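Local coordinates for protein sensor histidine kinase CusS (Escherichia coli, PDB 5KU5) that senses copper and silver ions through the periplasmic domain described here and, as the whole histidine kinase, activates the response regulator CusR by phosphorylation, at residues 114-119 and 130-135; 48-53 and 68-73; 88-93 and 110-115. All blocks are in the same frame, centred on the assembly; numbering follows the deposited sequence.

Interaction 1 of 3, residues 114-119 and 130-135; sequences INLPVG and LYIALS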
loop_
_atom_site.group_PDB
_atom_site.type_symbol
_atom_site.label_atom_id
_atom_site.label_comp_id
_atom_site.label_asym_id
_atom_site.label_seq_id
_atom_site.Cartn_x
_atom_site.Cartn_y
_atom_site.Cartn_z
ATOM N N ILE A 114 9.848 -11.415 4.739
ATOM C CA ILE A 114 9.208 -12.682 5.073
ATOM C C ILE A 114 9.243 -13.560 3.829
ATOM O O ILE A 114 9.507 -13.073 2.723
ATOM C CB ILE A 114 7.747 -12.515 5.551
ATOM C CG1 ILE A 114 6.883 -11.785 4.512
ATOM C CG2 ILE A 114 7.711 -11.775 6.882
ATOM C CD1 ILE A 114 5.400 -12.014 4.703
ATOM N N ASN A 115 8.976 -14.848 4.012
ATOM C CA ASN A 115 8.824 -15.772 2.891
ATOM C C ASN A 115 7.749 -16.813 3.170
ATOM O O ASN A 115 7.460 -17.112 4.327
ATOM C CB ASN A 115 10.156 -16.455 2.569
ATOM C CG ASN A 115 10.704 -17.250 3.740
ATOM O OD1 ASN A 115 10.415 -18.436 3.881
ATOM N ND2 ASN A 115 11.473 -16.593 4.600
ATOM N N LEU A 116 7.168 -17.357 2.101
ATOM C CA LEU A 116 6.143 -18.396 2.208
ATOM C C LEU A 116 6.111 -19.290 0.965
ATOM O O LEU A 116 6.484 -18.839 -0.126
ATOM C CB LEU A 116 4.756 -17.781 2.434
ATOM C CG LEU A 116 4.104 -16.965 1.304
ATOM C CD1 LEU A 116 2.589 -16.953 1.452
ATOM C CD2 LEU A 116 4.651 -15.544 1.246
ATOM N N PRO A 117 5.657 -20.555 1.119
ATOM C CA PRO A 117 5.427 -21.385 -0.065
ATOM C C PRO A 117 4.241 -20.855 -0.869
ATOM O O PRO A 117 3.274 -20.365 -0.281
ATOM C CB PRO A 117 5.112 -22.775 0.518
ATOM C CG PRO A 117 5.513 -22.717 1.954
ATOM C CD PRO A 117 5.333 -21.289 2.358
ATOM N N VAL A 118 4.321 -20.966 -2.192
ATOM C CA VAL A 118 3.350 -20.342 -3.096
ATOM C C VAL A 118 3.245 -21.142 -4.402
ATOM O O VAL A 118 4.143 -21.914 -4.743
ATOM C CB VAL A 118 3.715 -18.830 -3.285
ATOM C CG1 VAL A 118 3.744 -18.366 -4.739
ATOM C CG2 VAL A 118 2.792 -17.940 -2.459
ATOM N N GLY A 119 2.125 -20.975 -5.100
ATOM C CA GLY A 119 1.894 -21.616 -6.396
ATOM C C GLY A 119 1.132 -22.929 -6.309
ATOM O O GLY A 119 0.788 -23.377 -5.213
ATOM N N LEU A 130 7.972 -17.718 -2.325
ATOM C CA LEU A 130 7.913 -16.275 -2.549
ATOM C C LEU A 130 8.592 -15.546 -1.394
ATOM O O LEU A 130 8.260 -15.787 -0.237
ATOM C CB LEU A 130 6.455 -15.819 -2.654
ATOM C CG LEU A 130 6.177 -14.321 -2.810
ATOM C CD1 LEU A 130 6.829 -13.756 -4.067
ATOM C CD2 LEU A 130 4.680 -14.080 -2.823
ATOM N N TYR A 131 9.537 -14.664 -1.721
ATOM C CA TYR A 131 10.195 -13.783 -0.753
ATOM C C TYR A 131 9.698 -12.360 -0.990
ATOM O O TYR A 131 9.676 -11.904 -2.133
ATOM C CB TYR A 131 11.713 -13.832 -0.930
ATOM C CG TYR A 131 12.330 -15.172 -0.603
ATOM C CD1 TYR A 131 12.269 -16.228 -1.510
ATOM C CD2 TYR A 131 12.983 -15.387 0.613
ATOM C CE1 TYR A 131 12.837 -17.460 -1.218
ATOM C CE2 TYR A 131 13.551 -16.617 0.916
ATOM C CZ TYR A 131 13.474 -17.649 -0.001
ATOM O OH TYR A 131 14.037 -18.873 0.286
ATOM N N ILE A 132 9.303 -11.676 0.084
ATOM C CA ILE A 132 8.734 -10.323 0.020
ATOM C C ILE A 132 9.529 -9.422 0.960
ATOM O O ILE A 132 9.672 -9.754 2.130
ATOM C CB ILE A 132 7.254 -10.295 0.477
ATOM C CG1 ILE A 132 6.425 -11.362 -0.255
ATOM C CG2 ILE A 132 6.651 -8.908 0.252
ATOM C CD1 ILE A 132 5.059 -11.611 0.354
ATOM N N ALA A 133 10.015 -8.288 0.451
ATOM C CA ALA A 133 10.764 -7.310 1.243
ATOM C C ALA A 133 10.084 -5.939 1.184
ATOM O O ALA A 133 9.885 -5.399 0.100
ATOM C CB ALA A 133 12.193 -7.213 0.734
ATOM N N LEU A 134 9.740 -5.390 2.351
ATOM C CA LEU A 134 9.113 -4.066 2.475
ATOM C C LEU A 134 10.116 -3.066 3.043
ATOM O O LEU A 134 10.812 -3.369 4.014
ATOM C CB LEU A 134 7.886 -4.137 3.395
ATOM C CG LEU A 134 7.155 -2.826 3.724
ATOM C CD1 LEU A 134 6.520 -2.242 2.475
ATOM C CD2 LEU A 134 6.103 -3.045 4.799
ATOM N N SER A 135 10.170 -1.873 2.452
ATOM C CA SER A 135 11.108 -0.832 2.880
ATOM C C SER A 135 10.801 -0.318 4.284
ATOM O O SER A 135 9.657 0.020 4.588
ATOM C CB SER A 135 11.098 0.350 1.908
ATOM O OG SER A 135 11.874 1.423 2.420
#

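Interaction 2 of 3, residues 48-53 and 68-73; sequences NVLISL and PDIREF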
loop_
_atom_site.group_PDB
_atom_site.type_symbol
_atom_site.label_atom_id
_atom_site.label_comp_id
_atom_site.label_asym_id
_atom_site.label_seq_id
_atom_site.Cartn_x
_atom_site.Cartn_y
_atom_site.Cartn_z
ATOM N N ASN A 48 7.946 0.666 -2.995
ATOM C CA ASN A 48 8.647 0.374 -1.735
ATOM C C ASN A 48 8.737 -1.121 -1.367
ATOM O O ASN A 48 8.985 -1.459 -0.205
ATOM C CB ASN A 48 7.966 1.157 -0.604
ATOM C CG ASN A 48 6.535 0.697 -0.340
ATOM O OD1 ASN A 48 5.881 0.104 -1.202
ATOM N ND2 ASN A 48 6.042 0.977 0.857
ATOM N N VAL A 49 8.545 -2.003 -2.347
ATOM C CA VAL A 49 8.547 -3.447 -2.123
ATOM C C VAL A 49 9.406 -4.138 -3.184
ATOM O O VAL A 49 9.317 -3.816 -4.370
ATOM C CB VAL A 49 7.111 -4.029 -2.148
ATOM C CG1 VAL A 49 7.117 -5.556 -2.096
ATOM C CG2 VAL A 49 6.295 -3.469 -0.993
ATOM N N LEU A 50 10.243 -5.072 -2.738
ATOM C CA LEU A 50 10.983 -5.965 -3.626
ATOM C C LEU A 50 10.522 -7.382 -3.348
ATOM O O LEU A 50 10.232 -7.728 -2.197
ATOM C CB LEU A 50 12.485 -5.868 -3.371
ATOM C CG LEU A 50 13.150 -4.530 -3.684
ATOM C CD1 LEU A 50 14.580 -4.541 -3.171
ATOM C CD2 LEU A 50 13.107 -4.222 -5.175
ATOM N N ILE A 51 10.435 -8.195 -4.400
ATOM C CA ILE A 51 10.106 -9.607 -4.241
ATOM C C ILE A 51 11.078 -10.483 -5.025
ATOM O O ILE A 51 11.718 -10.026 -5.976
ATOM C CB ILE A 51 8.628 -9.922 -4.615
ATOM C CG1 ILE A 51 8.402 -9.951 -6.134
ATOM C CG2 ILE A 51 7.671 -8.937 -3.949
ATOM C CD1 ILE A 51 8.382 -11.343 -6.733
ATOM N N SER A 52 11.179 -11.739 -4.601
ATOM C CA SER A 52 11.930 -12.757 -5.321
ATOM C C SER A 52 11.182 -14.081 -5.242
ATOM O O SER A 52 10.738 -14.482 -4.164
ATOM C CB SER A 52 13.326 -12.918 -4.732
ATOM O OG SER A 52 14.072 -13.874 -5.472
ATOM N N LEU A 53 11.049 -14.744 -6.387
ATOM C CA LEU A 53 10.358 -16.018 -6.485
ATOM C C LEU A 53 11.382 -17.103 -6.807
ATOM O O LEU A 53 12.057 -17.039 -7.839
ATOM C CB LEU A 53 9.281 -15.946 -7.569
ATOM C CG LEU A 53 8.241 -17.070 -7.584
ATOM C CD1 LEU A 53 7.342 -17.001 -6.357
ATOM C CD2 LEU A 53 7.413 -17.004 -8.859
ATOM N N PRO A 68 19.110 -5.610 -7.091
ATOM C CA PRO A 68 19.545 -7.006 -7.095
ATOM C C PRO A 68 18.555 -7.927 -6.377
ATOM O O PRO A 68 17.749 -7.462 -5.562
ATOM C CB PRO A 68 20.878 -6.965 -6.341
ATOM C CG PRO A 68 21.393 -5.588 -6.554
ATOM C CD PRO A 68 20.178 -4.706 -6.622
ATOM N N ASP A 69 18.625 -9.216 -6.702
ATOM C CA ASP A 69 17.795 -10.251 -6.079
ATOM C C ASP A 69 17.984 -10.222 -4.561
ATOM O O ASP A 69 19.111 -10.359 -4.076
ATOM C CB ASP A 69 18.189 -11.623 -6.655
ATOM C CG ASP A 69 17.350 -12.779 -6.112
ATOM O OD1 ASP A 69 16.380 -12.565 -5.355
ATOM O OD2 ASP A 69 17.681 -13.930 -6.458
ATOM N N ILE A 70 16.886 -10.028 -3.822
ATOM C CA ILE A 70 16.940 -9.994 -2.348
ATOM C C ILE A 70 17.411 -11.307 -1.719
ATOM O O ILE A 70 17.995 -11.284 -0.635
ATOM C CB ILE A 70 15.610 -9.535 -1.678
ATOM C CG1 ILE A 70 14.448 -10.504 -1.958
ATOM C CG2 ILE A 70 15.281 -8.098 -2.077
ATOM C CD1 ILE A 70 13.126 -10.062 -1.363
ATOM N N ARG A 71 17.195 -12.430 -2.407
ATOM C CA ARG A 71 17.683 -13.741 -1.942
ATOM C C ARG A 71 19.207 -13.826 -1.797
ATOM O O ARG A 71 19.702 -14.667 -1.046
ATOM C CB ARG A 71 17.180 -14.872 -2.848
ATOM C CG ARG A 71 15.678 -15.093 -2.745
ATOM C CD ARG A 71 15.215 -16.277 -3.571
ATOM N NE ARG A 71 15.738 -17.537 -3.031
ATOM C CZ ARG A 71 16.481 -18.436 -3.687
ATOM N NH1 ARG A 71 16.826 -18.282 -4.970
ATOM N NH2 ARG A 71 16.878 -19.532 -3.044
ATOM N N GLU A 72 19.936 -12.954 -2.494
ATOM C CA GLU A 72 21.386 -12.810 -2.293
ATOM C C GLU A 72 21.757 -12.201 -0.929
ATOM O O GLU A 72 22.914 -12.279 -0.517
ATOM C CB GLU A 72 22.009 -11.953 -3.400
ATOM C CG GLU A 72 21.822 -12.490 -4.813
ATOM C CD GLU A 72 22.612 -11.719 -5.862
ATOM O OE1 GLU A 72 23.419 -10.838 -5.506
ATOM O OE2 GLU A 72 22.429 -12.003 -7.062
ATOM N N PHE A 73 20.788 -11.573 -0.260
ATOM C CA PHE A 73 20.972 -11.006 1.078
ATOM C C PHE A 73 20.367 -11.869 2.190
ATOM O O PHE A 73 20.387 -11.470 3.355
ATOM C CB PHE A 73 20.396 -9.586 1.118
ATOM C CG PHE A 73 21.160 -8.610 0.267
ATOM C CD1 PHE A 73 20.986 -8.587 -1.116
ATOM C CD2 PHE A 73 22.072 -7.729 0.840
ATOM C CE1 PHE A 73 21.703 -7.703 -1.906
ATOM C CE2 PHE A 73 22.788 -6.837 0.055
ATOM C CZ PHE A 73 22.603 -6.824 -1.320
HETATM O O HOH W 1 14.394 -9.307 -5.158
#

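Interaction 3 of 3, residues 88-93 and 110-115; sequences VYLLSG and NWRMIN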
loop_
_atom_site.group_PDB
_atom_site.type_symbol
_atom_site.label_atom_id
_atom_site.label_comp_id
_atom_site.label_asym_id
_atom_site.label_seq_id
_atom_site.Cartn_x
_atom_site.Cartn_y
_atom_site.Cartn_z
ATOM N N VAL A 88 10.198 -13.207 10.700
ATOM C CA VAL A 88 10.437 -11.919 10.038
ATOM C C VAL A 88 11.917 -11.572 10.155
ATOM O O VAL A 88 12.489 -11.665 11.240
ATOM C CB VAL A 88 9.607 -10.777 10.673
ATOM C CG1 VAL A 88 9.817 -9.467 9.917
ATOM C CG2 VAL A 88 8.131 -11.148 10.719
ATOM N N TYR A 89 12.523 -11.160 9.041
ATOM C CA TYR A 89 13.948 -10.831 9.002
ATOM C C TYR A 89 14.204 -9.374 8.665
ATOM O O TYR A 89 13.353 -8.700 8.085
ATOM C CB TYR A 89 14.664 -11.714 7.987
ATOM C CG TYR A 89 14.637 -13.170 8.369
ATOM C CD1 TYR A 89 15.526 -13.680 9.315
ATOM C CD2 TYR A 89 13.713 -14.038 7.800
ATOM C CE1 TYR A 89 15.499 -15.018 9.676
ATOM C CE2 TYR A 89 13.682 -15.376 8.151
ATOM C CZ TYR A 89 14.574 -15.860 9.091
ATOM O OH TYR A 89 14.546 -17.184 9.446
ATOM N N LEU A 90 15.393 -8.911 9.039
ATOM C CA LEU A 90 15.881 -7.588 8.699
ATOM C C LEU A 90 17.027 -7.725 7.699
ATOM O O LEU A 90 17.993 -8.442 7.959
ATOM C CB LEU A 90 16.357 -6.860 9.955
ATOM C CG LEU A 90 15.268 -6.564 10.992
ATOM C CD1 LEU A 90 15.883 -6.108 12.304
ATOM C CD2 LEU A 90 14.279 -5.526 10.479
ATOM N N LEU A 91 16.895 -7.056 6.553
ATOM C CA LEU A 91 17.967 -6.948 5.567
ATOM C C LEU A 91 18.495 -5.519 5.562
ATOM O O LEU A 91 17.707 -4.567 5.591
ATOM C CB LEU A 91 17.454 -7.297 4.169
ATOM C CG LEU A 91 16.660 -8.588 3.975
ATOM C CD1 LEU A 91 16.182 -8.679 2.535
ATOM C CD2 LEU A 91 17.482 -9.813 4.342
ATOM N N SER A 92 19.822 -5.371 5.522
ATOM C CA SER A 92 20.474 -4.060 5.383
ATOM C C SER A 92 20.908 -3.777 3.930
ATOM O O SER A 92 21.776 -2.940 3.680
ATOM C CB SER A 92 21.663 -3.961 6.341
ATOM O OG SER A 92 22.711 -4.829 5.955
ATOM N N GLY A 93 20.292 -4.483 2.983
ATOM C CA GLY A 93 20.455 -4.246 1.549
ATOM C C GLY A 93 19.492 -5.178 0.834
ATOM O O GLY A 93 18.841 -5.997 1.487
ATOM N N ASN A 110 16.894 -0.652 3.266
ATOM C CA ASN A 110 16.633 -1.433 4.489
ATOM C C ASN A 110 15.244 -2.042 4.451
ATOM O O ASN A 110 14.282 -1.357 4.105
ATOM C CB ASN A 110 16.773 -0.561 5.732
ATOM C CG ASN A 110 18.179 -0.040 5.917
ATOM O OD1 ASN A 110 19.070 -0.765 6.358
ATOM N ND2 ASN A 110 18.387 1.222 5.572
ATOM N N TRP A 111 15.138 -3.320 4.824
ATOM C CA TRP A 111 13.933 -4.109 4.546
ATOM C C TRP A 111 13.510 -5.015 5.700
ATOM O O TRP A 111 14.353 -5.541 6.432
ATOM C CB TRP A 111 14.143 -4.967 3.286
ATOM C CG TRP A 111 14.775 -4.219 2.158
ATOM C CD1 TRP A 111 16.109 -4.072 1.925
ATOM C CD2 TRP A 111 14.103 -3.483 1.131
ATOM N NE1 TRP A 111 16.312 -3.299 0.809
ATOM C CE2 TRP A 111 15.096 -2.920 0.304
ATOM C CE3 TRP A 111 12.754 -3.250 0.827
ATOM C CZ2 TRP A 111 14.787 -2.135 -0.815
ATOM C CZ3 TRP A 111 12.442 -2.470 -0.286
ATOM C CH2 TRP A 111 13.460 -1.922 -1.094
ATOM N N ARG A 112 12.194 -5.178 5.847
ATOM C CA ARG A 112 11.610 -6.270 6.624
ATOM C C ARG A 112 11.206 -7.330 5.617
ATOM O O ARG A 112 10.455 -7.031 4.678
ATOM C CB ARG A 112 10.393 -5.819 7.438
ATOM C CG ARG A 112 10.726 -5.527 8.886
ATOM C CD ARG A 112 9.502 -5.253 9.745
ATOM N NE ARG A 112 9.946 -4.960 11.107
ATOM C CZ ARG A 112 10.298 -3.763 11.578
ATOM N NH1 ARG A 112 10.215 -2.658 10.837
ATOM N NH2 ARG A 112 10.720 -3.670 12.835
ATOM N N MET A 113 11.699 -8.556 5.819
ATOM C CA MET A 113 11.500 -9.651 4.871
ATOM C C MET A 113 10.761 -10.823 5.508
ATOM O O MET A 113 11.021 -11.176 6.658
ATOM C CB MET A 113 12.849 -10.131 4.320
ATOM C CG MET A 113 12.751 -11.203 3.238
ATOM S SD MET A 113 12.725 -12.896 3.871
ATOM C CE MET A 113 14.417 -13.078 4.428
ATOM N N ILE A 114 9.848 -11.415 4.739
ATOM C CA ILE A 114 9.208 -12.682 5.073
ATOM C C ILE A 114 9.243 -13.560 3.829
ATOM O O ILE A 114 9.507 -13.073 2.723
ATOM C CB ILE A 114 7.747 -12.515 5.551
ATOM C CG1 ILE A 114 6.883 -11.785 4.512
ATOM C CG2 ILE A 114 7.711 -11.775 6.882
ATOM C CD1 ILE A 114 5.400 -12.014 4.703
ATOM N N ASN A 115 8.976 -14.848 4.012
ATOM C CA ASN A 115 8.824 -15.772 2.891
ATOM C C ASN A 115 7.749 -16.813 3.170
ATOM O O ASN A 115 7.460 -17.112 4.327
ATOM C CB ASN A 115 10.156 -16.455 2.569
ATOM C CG ASN A 115 10.704 -17.250 3.740
ATOM O OD1 ASN A 115 10.415 -18.436 3.881
ATOM N ND2 ASN A 115 11.473 -16.593 4.600
HETATM O O HOH W 2 17.993 -2.882 8.092
#

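Interaction 1 of 3, residues 114-119 and 130-135
Four backbone hydrogen bonds join 114-119 to 130-135. Ile132 N meets Ile114 O at 3.0 Å in a nearly straight bond, 176° at the hydrogen. The return bond runs from Ile114 N to Ile132 O at 3.1 Å. One ladder step on, Leu116 N reaches Leu130 O at 3.0 Å, and Leu130 N reaches Leu116 O at 2.9 Å. Ile114-Ile132 and Leu116-Leu130 are therefore hydrogen-bonded antiparallel pairs. Asn115-Tyr131 between them is a non-hydrogen-bonded pair, where the CA of Asn115 gives a CA-H...O contact to Leu130 O.

Asn115 and Tyr131 run side by side on one face of the sheet. The CB of Asn115 sits over a face of the Tyr131 ring, displaced toward its rim, and lies 3.6 Å from CD2 of Tyr131. This is a CH-pi contact. Beyond CB, the amide plane is tilted 33° from the ring plane. Tyr131 also touches Met113 of strand 111-122 and Arg71 of the loop after strand 60-63.

The other face is apolar. The CG of Leu116 takes the crowded position between backbone N and carbonyl carbon (chi1 68°), and the side chain bends back toward the partner strand. The Leu116 and Ile132 side chains cross obliquely, with CD2 of Leu116 4.1 Å from CD1 of Ile132. Farther along, the CB of Val118 and the CB of Leu130 meet at 4.1 Å. At the other end, CG1 of Ile114 lies 4.3 Å from CB of Ile132. Helix 2-25 covers this face, with Leu14 on Ile132, Ser18 on Leu116, Leu21 on Leu130 and Leu25 on Val118.

The arrangement is a beta hairpin of strands 111-122 and 125-135, the middle pair of the antiparallel sheet in this PDC-fold sensor domain.

Interaction 2 of 3, residues 48-53 and 68-73
An Asx turn at Asp69 leads into the 3-10 turn 70-72 and sets it against strand 49-54, in the PDC-fold sensor domain. Ile70 carries the apolar part. From its CB, which points toward the strand, two branches diverge. CG1 takes the crowded position between backbone N and carbonyl carbon (chi1 63°) and rests against Ser52 CB at 3.8 Å. CG2, on the other branch, meets Leu50, with CD1 of Leu50 3.8 Å away. The Leu50 and Ile70 side chains cross obliquely there. At the tip, CD1 of Ile70 lies along the strand backbone. It is 3.8 Å from Leu50 O and also touches Ile51 CA. Ile70 thus spans the backbone from Leu50 to Ser52.

One water also ties the two backbones together. This water donates to Ile51 O at 2.9 Å and accepts from Ile70 N at 2.9 Å. It links strand and turn where no direct backbone bond is made.

Leu50 also packs on Met96, a residue of the silver site, and its side chain lies about 6 Å from a bound silver ion. Arg71 runs past Ser52 with its aliphatic part, CG and CD, and its chain bends at chi3. Its guanidinium is held outside the contact, NH2 by Gly58 O and NH1 by Thr60 OG1. The other carboxylate oxygen of Asp69, OD2, is hydrogen-bonded to the same Thr60 OG1.

Asp69 OD1 receives two bonds, both from above the carboxylate plane. Arg71 N closes the Asx turn on Asp69 OD1 at 3.1 Å. The second donor is the hydroxyl of Ser52, with OG anti to its backbone N (chi1 -178°), and Ser52 OG meets Asp69 OD1 at 2.7 Å, 32° out of the carboxylate plane.

Interaction 3 of 3, residues 88-93 and 110-115
Strand 89-91 pairs with the start of strand 111-122, and the tight part of the contact is the face bearing Tyr89, Leu91, Trp111 and Met113. Two hydrogen-bonded antiparallel pairs hold it. Tyr89 N gives a straight bond to Met113 O at 2.8 Å, 172° at the hydrogen. Met113 N returns to Tyr89 O at 2.8 Å, from above the carbonyl plane. Leu91 N and Trp111 O are 3.0 Å apart, and Trp111 N bonds Leu91 O in turn. The two short segments run 134° apart, well off exactly antiparallel.

Met113 has its CG anti to the backbone N and is bent at chi2 and chi3. In the conformer described, this brings its methyl CE to 3.6 Å from CD2 of Tyr89. The sulfur lies obliquely to the ring, a Met-aromatic contact. CD1 of Leu91 touches CB of Met113 at 4.1 Å, and CB of Leu91 rests on CB of Trp111. The indole NE1 is hydrogen-bonded to Pro94 O, and CD1 of the same ring lies close to Gly93 O.

The opposite face pairs Leu90 with Arg112 side by side. Leu90 CD2 lies over one face of the guanidinium, whose charge is met by Asp80 and Asp10 in salt bridges. Val88 CG2 adds a contact to Ile114 CG2 farther along.

The 92/110 end is looser and includes one bridging water. Ser92 is exposed and touches Asn110 OD1 only lightly. The water donates to Leu91 O at 3.0 Å and to Asn110 OD1 at 2.9 Å. Asn110 ND2 bonds Asp137 OD2.

The two strands are neighbours in the PDC-fold sheet. The loop between them carries the silver-site residues Met96, Met98 and His108, and the side chain of Trp111 lies about 5 Å from a bound silver ion.

From the N terminus, interaction 2 closes first. It folds the loop after strand 60-63 back onto strand 49-54. Interaction 3 follows and closes the long segment that carries three of the silver-site residues. Interaction 1 then closes the hairpin of strands 111-122 and 125-135. None of the loops nests in or crosses another. Interactions 3 and 1 share Ile114 and Asn115, so one begins where the other ends. Strand 125-135 links interaction 1 to interaction 2 through backbone hydrogen bonds of Ala133 with Leu50 and Tyr131 with Ser52. Trp111 of interaction 3 packs on Leu50 of interaction 2. Interactions 1 and 3 join strands 125-135, 111-122 and 89-91 edge to edge.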